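Local coordinates for protein terminase large subunit (Thermus phage G20c, PDB 5M1P) that cuts viral DNA through its metal-dependent nuclease domain to start and end genome packaging, as part of the ATP-driven motor that moves DNA into procapsids, at residues G60-L65 / A142-K147; S130-L135 / L184-Y189; D151-F156 / D177-L182; R157-A162 / R169-G174. All coordinates share one frame; numbering follows the deposited sequence.

Interaction 1. Residues G60-L65 / A142-K147; sequences GAIACL and AVPNDK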
# COMPACT_ATOMS: atom_id res chain seq x y z
N GLY A 60 10.33 -0.70 -10.20
CA GLY A 60 10.25 -0.42 -8.77
C GLY A 60 9.57 0.89 -8.44
O GLY A 60 9.67 1.36 -7.30
N ALA A 61 8.85 1.49 -9.40
CA ALA A 61 8.16 2.75 -9.19
C ALA A 61 6.65 2.57 -9.10
O ALA A 61 6.06 1.79 -9.84
CB ALA A 61 8.49 3.73 -10.31
N ILE A 62 6.04 3.30 -8.18
CA ILE A 62 4.60 3.38 -8.11
C ILE A 62 4.10 4.15 -9.34
O ILE A 62 4.56 5.27 -9.62
CB ILE A 62 4.13 4.08 -6.81
CG1 ILE A 62 4.52 3.25 -5.58
CG2 ILE A 62 2.64 4.37 -6.85
CD1 ILE A 62 3.91 1.87 -5.52
N ALA A 63 3.21 3.52 -10.09
CA ALA A 63 2.62 4.10 -11.30
C ALA A 63 1.33 4.85 -10.99
O ALA A 63 0.97 5.80 -11.68
CB ALA A 63 2.35 3.02 -12.33
N CYS A 64 0.60 4.40 -9.95
CA CYS A 64 -0.70 4.97 -9.62
C CYS A 64 -1.00 4.61 -8.18
O CYS A 64 -0.67 3.50 -7.74
CB CYS A 64 -1.75 4.36 -10.55
SG CYS A 64 -3.39 5.08 -10.34
N LEU A 65 -1.60 5.54 -7.44
CA LEU A 65 -2.05 5.26 -6.08
C LEU A 65 -3.46 5.79 -5.93
O LEU A 65 -3.69 6.96 -6.21
CB LEU A 65 -1.10 5.91 -5.08
CG LEU A 65 -1.41 5.58 -3.61
CD1 LEU A 65 -0.12 5.43 -2.83
CD2 LEU A 65 -2.33 6.60 -2.96
N ALA A 142 10.01 4.49 -5.11
CA ALA A 142 9.64 5.72 -5.79
C ALA A 142 8.13 5.89 -5.74
O ALA A 142 7.40 5.01 -6.19
CB ALA A 142 10.13 5.68 -7.23
N VAL A 143 7.68 6.98 -5.13
CA VAL A 143 6.27 7.22 -4.85
C VAL A 143 5.80 8.58 -5.35
O VAL A 143 6.62 9.47 -5.57
CB VAL A 143 5.99 7.12 -3.33
CG1 VAL A 143 6.43 5.77 -2.79
CG2 VAL A 143 6.64 8.24 -2.52
N PRO A 144 4.47 8.75 -5.52
CA PRO A 144 3.96 10.08 -5.84
C PRO A 144 4.38 11.10 -4.79
O PRO A 144 4.31 10.83 -3.60
CB PRO A 144 2.44 9.89 -5.83
CG PRO A 144 2.22 8.44 -6.04
CD PRO A 144 3.38 7.76 -5.39
N ASN A 145 4.84 12.26 -5.25
CA ASN A 145 5.37 13.30 -4.39
C ASN A 145 4.20 14.08 -3.80
O ASN A 145 3.91 15.23 -4.16
CB ASN A 145 6.32 14.20 -5.20
CG ASN A 145 7.09 15.17 -4.34
OD1 ASN A 145 6.93 15.21 -3.11
ND2 ASN A 145 7.93 15.97 -4.98
N ASP A 146 3.53 13.44 -2.85
CA ASP A 146 2.30 13.92 -2.27
C ASP A 146 2.55 14.03 -0.78
O ASP A 146 2.98 13.07 -0.15
CB ASP A 146 1.18 12.93 -2.56
CG ASP A 146 -0.11 13.31 -1.89
OD1 ASP A 146 -0.77 14.26 -2.36
OD2 ASP A 146 -0.44 12.68 -0.87
N LYS A 147 2.26 15.19 -0.21
CA LYS A 147 2.61 15.44 1.18
C LYS A 147 1.96 14.44 2.14
O LYS A 147 2.59 14.03 3.10
CB LYS A 147 2.23 16.86 1.57
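I62 carries this buried contact between strand 61-65 and strand 142-144. The two strands run in roughly the same direction, with their axes 28° apart. The backbone N of I62 donates a nearly straight hydrogen bond to the carbonyl O of A142, 3.0 Å away and in the carbonyl plane. The CB of I62 points toward the other segment and sits 3.5 Å from the same O of A142. There the side chain branches. CG2 of I62 lies anti to the backbone N and 3.8 Å from CD of P144; the two side chains cross at about a right angle. CG1 of I62, beside the backbone N (chi1 -64°), stays close to the O of A142 and meets CG1 of V143 at 4.2 Å. From there CD1 continues away from strand 142-144. Three residues on, past a classic beta bulge at A63 and C64, CB of L65 lies 4.3 Å from CG of P144, and I149 of helix 147-154 packs on both. Next to the bond, the methyl groups of A61 and A142 touch. The contact joins strand 61-69, in the interior of the mixed sheet of an RNase H-like nuclease fold, to strand 142-144, one of its two outermost strands.

Interaction 2. Residues S130-L135 / L184-Y189; sequences SNLALL and LAYSQY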
# COMPACT_ATOMS: atom_id res chain seq x y z
N SER A 130 9.96 -3.91 7.24
CA SER A 130 11.42 -3.98 7.13
C SER A 130 11.86 -4.11 5.67
O SER A 130 12.83 -3.48 5.27
CB SER A 130 12.00 -5.10 7.99
OG SER A 130 11.57 -6.37 7.56
N ASN A 131 11.14 -4.89 4.87
CA ASN A 131 11.42 -4.98 3.46
C ASN A 131 11.28 -3.61 2.79
O ASN A 131 12.17 -3.21 2.03
CB ASN A 131 10.50 -6.00 2.81
CG ASN A 131 10.79 -6.15 1.33
OD1 ASN A 131 11.87 -6.60 0.95
ND2 ASN A 131 9.83 -5.76 0.50
N LEU A 132 10.18 -2.92 3.03
CA LEU A 132 9.97 -1.60 2.45
C LEU A 132 11.07 -0.63 2.88
O LEU A 132 11.61 0.12 2.06
CB LEU A 132 8.58 -1.06 2.81
CG LEU A 132 8.23 0.35 2.32
CD1 LEU A 132 8.23 0.41 0.81
CD2 LEU A 132 6.87 0.79 2.84
N ALA A 133 11.40 -0.64 4.17
CA ALA A 133 12.42 0.26 4.70
C ALA A 133 13.79 0.03 4.09
O ALA A 133 14.51 0.99 3.79
CB ALA A 133 12.52 0.11 6.20
N LEU A 134 14.16 -1.24 3.90
CA LEU A 134 15.45 -1.58 3.30
C LEU A 134 15.52 -1.15 1.85
O LEU A 134 16.51 -0.54 1.42
CB LEU A 134 15.72 -3.08 3.41
CG LEU A 134 17.02 -3.58 2.77
CD1 LEU A 134 18.23 -2.95 3.44
CD2 LEU A 134 17.09 -5.10 2.84
N LEU A 135 14.49 -1.47 1.07
CA LEU A 135 14.42 -1.02 -0.32
C LEU A 135 14.47 0.51 -0.41
O LEU A 135 15.07 1.07 -1.32
CB LEU A 135 13.13 -1.52 -0.97
CG LEU A 135 13.09 -3.01 -1.28
CD1 LEU A 135 11.67 -3.44 -1.61
CD2 LEU A 135 14.04 -3.38 -2.41
N LEU A 184 2.73 -3.73 1.09
CA LEU A 184 2.13 -4.86 0.38
C LEU A 184 2.61 -4.92 -1.07
O LEU A 184 2.97 -5.99 -1.54
CB LEU A 184 0.61 -4.79 0.44
CG LEU A 184 0.03 -5.10 1.82
CD1 LEU A 184 -1.39 -4.57 1.92
CD2 LEU A 184 0.06 -6.59 2.14
N ALA A 185 2.64 -3.77 -1.75
CA ALA A 185 3.15 -3.73 -3.13
C ALA A 185 4.60 -4.14 -3.21
O ALA A 185 4.97 -5.05 -3.97
CB ALA A 185 2.96 -2.34 -3.71
N TYR A 186 5.43 -3.48 -2.41
CA TYR A 186 6.87 -3.72 -2.44
C TYR A 186 7.32 -5.08 -1.90
O TYR A 186 8.45 -5.48 -2.15
CB TYR A 186 7.63 -2.58 -1.74
CG TYR A 186 7.83 -1.38 -2.65
CD1 TYR A 186 8.84 -1.37 -3.61
CD2 TYR A 186 6.97 -0.29 -2.60
CE1 TYR A 186 9.00 -0.30 -4.47
CE2 TYR A 186 7.13 0.80 -3.44
CZ TYR A 186 8.14 0.80 -4.39
OH TYR A 186 8.27 1.89 -5.22
N SER A 187 6.43 -5.80 -1.22
CA SER A 187 6.70 -7.19 -0.84
C SER A 187 7.01 -8.08 -2.05
O SER A 187 7.61 -9.14 -1.90
CB SER A 187 5.53 -7.80 -0.08
OG SER A 187 4.44 -8.08 -0.94
N GLN A 188 6.57 -7.66 -3.23
CA GLN A 188 6.76 -8.40 -4.47
C GLN A 188 7.98 -7.98 -5.27
O GLN A 188 8.30 -8.63 -6.27
CB GLN A 188 5.55 -8.20 -5.35
CG GLN A 188 4.22 -8.46 -4.67
CD GLN A 188 4.07 -9.89 -4.22
OE1 GLN A 188 3.99 -10.80 -5.05
NE2 GLN A 188 4.04 -10.12 -2.91
N TYR A 189 8.65 -6.90 -4.87
CA TYR A 189 9.70 -6.32 -5.69
C TYR A 189 11.04 -6.97 -5.40
O TYR A 189 11.43 -7.10 -4.25
CB TYR A 189 9.75 -4.81 -5.47
CG TYR A 189 10.75 -4.12 -6.36
CD1 TYR A 189 10.62 -4.15 -7.75
CD2 TYR A 189 11.83 -3.43 -5.83
CE1 TYR A 189 11.55 -3.52 -8.57
CE2 TYR A 189 12.76 -2.79 -6.65
CZ TYR A 189 12.61 -2.84 -8.02
OH TYR A 189 13.52 -2.21 -8.84
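N131 is the first residue of segment 130-135 to meet segment 184-189. Its CG is anti to the backbone N (chi1 -179°), which carries the amide across to the other segment. ND2 of N131 lies 3.0 Å from the carbonyl O of Y186, but the hydrogen bond is bent to 128° and weak. L132 comes next. Its CB does not aim at the other segment, yet the end of its side chain swings nearer. CD1 of L132 reaches CD2 of Y186 at 3.7 Å. One helical turn after N131, L135 points its CB at the partner. Its CG lies beside the backbone N (chi1 -72°), and its two methyl groups divide the work. CD1 of L135 packs against Y186, 4.0 Å from CD1 of that ring. CD2 of L135 reaches the edge of the Y189 ring, near its plane, 4.1 Å from CD2 of Y189. CD1 of L132 and CD1 of L135 both approach the Y186 ring obliquely, from the same side. On the other segment, a type I turn from Y186 to Y189 brings the second tyrosine round to L135. S187 faces away, and its OG donates to the carbonyl O of L184, 2.6 Å away. The Y186 hydroxyl lies beyond the contact, hydrogen-bonded to the O of G60 and the N of A142. Helix 122-137 therefore packs against the C-terminal part of helix 177-186 and the turn Y186-Y189, while L55 of strand 49-56 touches A185 and Y186, and V93 of strand 91-94 touches S187 and Q188.

Interaction 3. Residues D151-F156 / D177-L182; sequences DELRNF and DIVMSL. With CA (calcium ion), chain C.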
# COMPACT_ATOMS: atom_id res chain seq x y z
N ASP A 151 4.19 12.34 4.61
CA ASP A 151 3.88 12.52 6.04
C ASP A 151 3.55 11.19 6.74
O ASP A 151 4.01 10.94 7.85
CB ASP A 151 2.70 13.47 6.24
CG ASP A 151 3.05 14.93 6.00
OD1 ASP A 151 4.24 15.27 5.84
OD2 ASP A 151 2.11 15.75 5.99
N GLU A 152 2.75 10.35 6.09
CA GLU A 152 2.38 9.09 6.72
C GLU A 152 3.60 8.18 6.93
O GLU A 152 3.71 7.52 7.96
CB GLU A 152 1.29 8.35 5.93
CG GLU A 152 0.41 7.52 6.84
CD GLU A 152 -0.75 6.88 6.12
OE1 GLU A 152 -0.61 5.71 5.76
OE2 GLU A 152 -1.79 7.55 5.93
N LEU A 153 4.53 8.20 5.97
CA LEU A 153 5.80 7.51 6.11
C LEU A 153 6.65 8.15 7.21
O LEU A 153 7.18 7.44 8.06
CB LEU A 153 6.57 7.51 4.78
CG LEU A 153 5.93 6.69 3.65
CD1 LEU A 153 6.59 7.06 2.33
CD2 LEU A 153 6.07 5.21 3.90
N ARG A 154 6.78 9.47 7.20
CA ARG A 154 7.56 10.18 8.24
C ARG A 154 7.06 9.90 9.65
O ARG A 154 7.87 9.74 10.58
CB ARG A 154 7.52 11.69 7.98
N ASN A 155 5.75 9.79 9.81
CA ASN A 155 5.13 9.57 11.12
C ASN A 155 4.92 8.11 11.50
O ASN A 155 4.27 7.83 12.51
CB ASN A 155 3.82 10.36 11.23
CG ASN A 155 4.05 11.79 11.67
OD1 ASN A 155 5.17 12.30 11.55
ND2 ASN A 155 3.02 12.44 12.20
N PHE A 156 5.52 7.17 10.77
CA PHE A 156 5.42 5.76 11.13
C PHE A 156 6.58 5.42 12.06
O PHE A 156 7.74 5.59 11.68
CB PHE A 156 5.46 4.92 9.87
CG PHE A 156 4.89 3.55 10.05
CD1 PHE A 156 3.52 3.40 10.32
CD2 PHE A 156 5.69 2.42 9.96
CE1 PHE A 156 2.98 2.15 10.49
CE2 PHE A 156 5.15 1.16 10.12
CZ PHE A 156 3.79 1.02 10.39
N ASP A 177 -2.66 3.47 6.41
CA ASP A 177 -3.19 2.72 5.26
C ASP A 177 -2.28 2.85 4.05
O ASP A 177 -2.15 1.91 3.27
CB ASP A 177 -4.59 3.20 4.87
CG ASP A 177 -5.47 3.47 6.05
OD1 ASP A 177 -5.47 4.62 6.53
OD2 ASP A 177 -6.16 2.54 6.52
N ILE A 178 -1.69 4.04 3.88
CA ILE A 178 -0.77 4.26 2.76
C ILE A 178 0.51 3.45 2.97
O ILE A 178 1.00 2.77 2.07
CB ILE A 178 -0.41 5.75 2.58
CG1 ILE A 178 -1.66 6.59 2.29
CG2 ILE A 178 0.64 5.92 1.47
CD1 ILE A 178 -1.43 8.08 2.39
N VAL A 179 1.04 3.51 4.19
CA VAL A 179 2.25 2.77 4.54
C VAL A 179 2.08 1.29 4.24
O VAL A 179 2.92 0.66 3.59
CB VAL A 179 2.63 2.97 6.03
CG1 VAL A 179 3.86 2.14 6.39
CG2 VAL A 179 2.89 4.45 6.32
N MET A 180 0.96 0.73 4.70
CA MET A 180 0.71 -0.68 4.53
C MET A 180 0.47 -1.07 3.07
O MET A 180 0.98 -2.09 2.63
CB MET A 180 -0.45 -1.13 5.43
CG MET A 180 -0.13 -1.08 6.92
SD MET A 180 1.45 -1.81 7.39
CE MET A 180 1.33 -3.46 6.71
N SER A 181 -0.28 -0.25 2.33
CA SER A 181 -0.49 -0.49 0.91
C SER A 181 0.84 -0.52 0.15
O SER A 181 1.08 -1.41 -0.66
CB SER A 181 -1.43 0.56 0.34
OG SER A 181 -1.56 0.42 -1.06
N LEU A 182 1.70 0.45 0.43
CA LEU A 182 3.03 0.48 -0.18
C LEU A 182 3.86 -0.75 0.19
O LEU A 182 4.52 -1.33 -0.65
CB LEU A 182 3.78 1.75 0.20
CG LEU A 182 3.24 3.05 -0.38
CD1 LEU A 182 3.94 4.21 0.30
CD2 LEU A 182 3.38 3.14 -1.89
CA CA C . -7.47 0.72 5.61
O HOH W 1 -4.22 6.64 4.97
O HOH W 2 -6.76 -0.43 7.51
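Helix 177-186 of this RNase H-like nuclease fold begins at a metal-binding aspartate, and segment 151-156 packs against its first turns. The tight part is polar and buried. E152 points its extended side chain at the start of the helix, where OE1 meets backbone N-H groups. The N of V179 donates to the anti lone pair of OE1 of E152 at 3.2 Å and 159°. The N of I178 is closer to OE1 of E152, at 2.7 Å, but that bond is bent and weak. The carboxylate thus sits at the N-terminal end of the helix, whose dipole would be expected to stabilise its negative charge. Alongside, CD1 of I178 packs on OE2. V179 is the apolar centre. Its CG1, anti to the backbone N (chi1 177°), stands over the middle of the F156 ring, 3.9 Å from the centroid and 4° off the ring normal, in a CH-pi contact. Its other methyl group, CG2, turns to E152 and L153. The packing loosens toward L153, whose CD2 lies 4.1 Å from CG2 of V179 and 4.3 Å from CD1 of L182. I129 of helix 122-137 also covers F156 and V179. The water side is at D177, whose CB points away from segment 151-156. One water donates to both OE2 of E152 and OD1 of D177, linking two carboxylates that do not touch. E152 may thus help position this metal ligand from beyond the second shell. D42, F43, D48 and Y49 complete the protein part of the calcium site. OD2 of D177 binds the calcium ion at 2.4 Å.

Interaction 4. Residues R157-A162 / R169-G174; sequences RYYRTA and RAYGRG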
# COMPACT_ATOMS: atom_id res chain seq x y z
N ARG A 157 6.27 4.97 13.28
CA ARG A 157 7.25 4.88 14.36
C ARG A 157 7.23 3.56 15.09
O ARG A 157 6.26 2.80 15.03
CB ARG A 157 7.01 5.99 15.38
CG ARG A 157 6.84 7.38 14.81
CD ARG A 157 8.03 7.92 14.06
NE ARG A 157 7.72 9.27 13.59
CZ ARG A 157 7.66 10.35 14.38
NH1 ARG A 157 7.91 10.28 15.68
NH2 ARG A 157 7.33 11.52 13.85
N TYR A 158 8.32 3.33 15.82
CA TYR A 158 8.49 2.17 16.69
C TYR A 158 8.01 2.47 18.09
O TYR A 158 8.32 3.52 18.65
CB TYR A 158 9.97 1.78 16.79
CG TYR A 158 10.57 1.16 15.57
CD1 TYR A 158 10.21 -0.12 15.18
CD2 TYR A 158 11.55 1.82 14.83
CE1 TYR A 158 10.80 -0.73 14.07
CE2 TYR A 158 12.15 1.22 13.73
CZ TYR A 158 11.75 -0.05 13.35
OH TYR A 158 12.32 -0.66 12.26
N TYR A 159 7.27 1.53 18.67
CA TYR A 159 6.89 1.53 20.08
C TYR A 159 7.16 0.14 20.65
O TYR A 159 7.58 -0.76 19.93
CB TYR A 159 5.42 1.92 20.21
CG TYR A 159 5.15 3.29 19.66
CD1 TYR A 159 5.40 4.42 20.42
CD2 TYR A 159 4.69 3.47 18.35
CE1 TYR A 159 5.18 5.69 19.93
CE2 TYR A 159 4.47 4.73 17.84
CZ TYR A 159 4.72 5.84 18.63
OH TYR A 159 4.52 7.10 18.13
N ARG A 160 6.91 -0.03 21.95
CA ARG A 160 7.03 -1.32 22.61
C ARG A 160 5.78 -1.60 23.40
O ARG A 160 5.23 -0.70 24.03
CB ARG A 160 8.27 -1.33 23.52
CG ARG A 160 9.59 -1.42 22.75
CD ARG A 160 9.92 -2.85 22.34
NE ARG A 160 10.90 -2.92 21.24
CZ ARG A 160 11.41 -4.05 20.76
NH1 ARG A 160 12.29 -4.02 19.76
NH2 ARG A 160 11.04 -5.22 21.26
N THR A 161 5.33 -2.85 23.36
CA THR A 161 4.17 -3.29 24.13
C THR A 161 4.57 -3.45 25.60
O THR A 161 5.75 -3.36 25.95
CB THR A 161 3.59 -4.61 23.60
OG1 THR A 161 4.53 -5.67 23.78
CG2 THR A 161 3.23 -4.49 22.13
N ALA A 162 3.58 -3.71 26.45
CA ALA A 162 3.81 -3.87 27.88
C ALA A 162 4.83 -4.96 28.19
O ALA A 162 5.68 -4.78 29.06
CB ALA A 162 2.50 -4.16 28.59
N ARG A 169 3.60 1.64 14.28
CA ARG A 169 2.34 2.32 14.01
C ARG A 169 2.55 3.80 13.83
O ARG A 169 3.62 4.35 14.10
CB ARG A 169 1.32 2.06 15.13
CG ARG A 169 1.76 2.56 16.49
CD ARG A 169 0.57 2.79 17.40
NE ARG A 169 0.96 3.29 18.71
CZ ARG A 169 1.37 2.55 19.72
NH1 ARG A 169 1.46 1.22 19.62
NH2 ARG A 169 1.67 3.14 20.87
N ALA A 170 1.48 4.46 13.39
CA ALA A 170 1.46 5.90 13.27
C ALA A 170 1.68 6.60 14.60
O ALA A 170 1.18 6.19 15.64
CB ALA A 170 0.17 6.37 12.67
N TYR A 171 2.46 7.67 14.54
CA TYR A 171 2.59 8.62 15.62
C TYR A 171 1.22 9.19 16.00
O TYR A 171 0.36 9.38 15.15
CB TYR A 171 3.51 9.75 15.15
CG TYR A 171 3.61 10.95 16.06
CD1 TYR A 171 4.44 10.93 17.18
CD2 TYR A 171 2.90 12.11 15.79
CE1 TYR A 171 4.56 12.04 18.00
CE2 TYR A 171 3.01 13.23 16.60
CZ TYR A 171 3.83 13.19 17.71
OH TYR A 171 3.92 14.30 18.50
N GLY A 172 1.03 9.45 17.29
CA GLY A 172 -0.15 10.16 17.76
C GLY A 172 -1.40 9.35 17.50
O GLY A 172 -1.46 8.19 17.89
N ARG A 173 -2.37 9.95 16.81
CA ARG A 173 -3.61 9.26 16.46
C ARG A 173 -3.75 9.13 14.93
O ARG A 173 -4.85 9.20 14.37
CB ARG A 173 -4.81 9.94 17.13
CG ARG A 173 -4.71 9.88 18.65
CD ARG A 173 -5.94 10.42 19.36
NE ARG A 173 -5.75 10.43 20.81
CZ ARG A 173 -5.93 9.39 21.63
NH1 ARG A 173 -6.31 8.19 21.17
NH2 ARG A 173 -5.72 9.55 22.94
N GLY A 174 -2.63 8.87 14.27
CA GLY A 174 -2.57 8.85 12.81
C GLY A 174 -2.95 7.54 12.17
O GLY A 174 -3.36 6.57 12.83
O HOH W 3 2.32 8.96 19.81
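CG of R169 sits between the backbone N and the carbonyl carbon, the crowded position (chi1 61°). The extended chain from CG to NE carries the guanidinium across, and a turn at the last torsion lays it flat on Y159. The ring and guanidinium planes are 4° apart, and their centres 4.1 Å apart. The stack is offset, with CZ 29° off the ring normal, so it is a flat but off-centre cation-pi contact. NH2 of R169 lies over the rim of the ring at CG of Y159, 3.7 Å away. CG of R169 also reaches CD2 of Y159 at 3.6 Å. Y159 sends its ring across by placing CG beside the backbone N. The OH of Y159 then lies 3.5 Å from CA of Y171. A water accepts from the N of G172 at 2.9 Å and has only a weak, long bond to OH of Y159. R157 takes a different shape. Its chain bends at chi2 and runs beside Y171, pointing the same way. CB of Y171 lies over one face of the R157 guanidinium. The polar end is held outside these segments, with NE of R157 bonded to the O of R154 and NH1 to OD1 of N5. R157 and R169 face each other as an antiparallel hydrogen-bonded pair. Both N-H...O bonds are nearly straight, but the N of R157 sits above the carbonyl plane of R169, while the N of R169 lies nearly along the C=O axis of R157. The arrangement is that of a two-stranded beta hairpin, strands 156-160 and 166-170, at the surface of the nuclease domain.

From the N terminus, segment 60-65 comes first and pairs with 142-147 to close interaction 1. Segment 130-135 lies between them in the chain, and its partner 184-189 comes last, so interaction 2 crosses interaction 1. The two meet at the Y186 hydroxyl. Interaction 3 begins after interaction 1 has closed and lies wholly within the span of interaction 2. Both use helix 177-186. Interaction 4, the hairpin, lies within interaction 3 and meets it where the O of N155 and the N of Y171 probably bond. Together they tie the sheet edge, helices 122-137, 147-154 and 177-186, and the surface hairpin to each other.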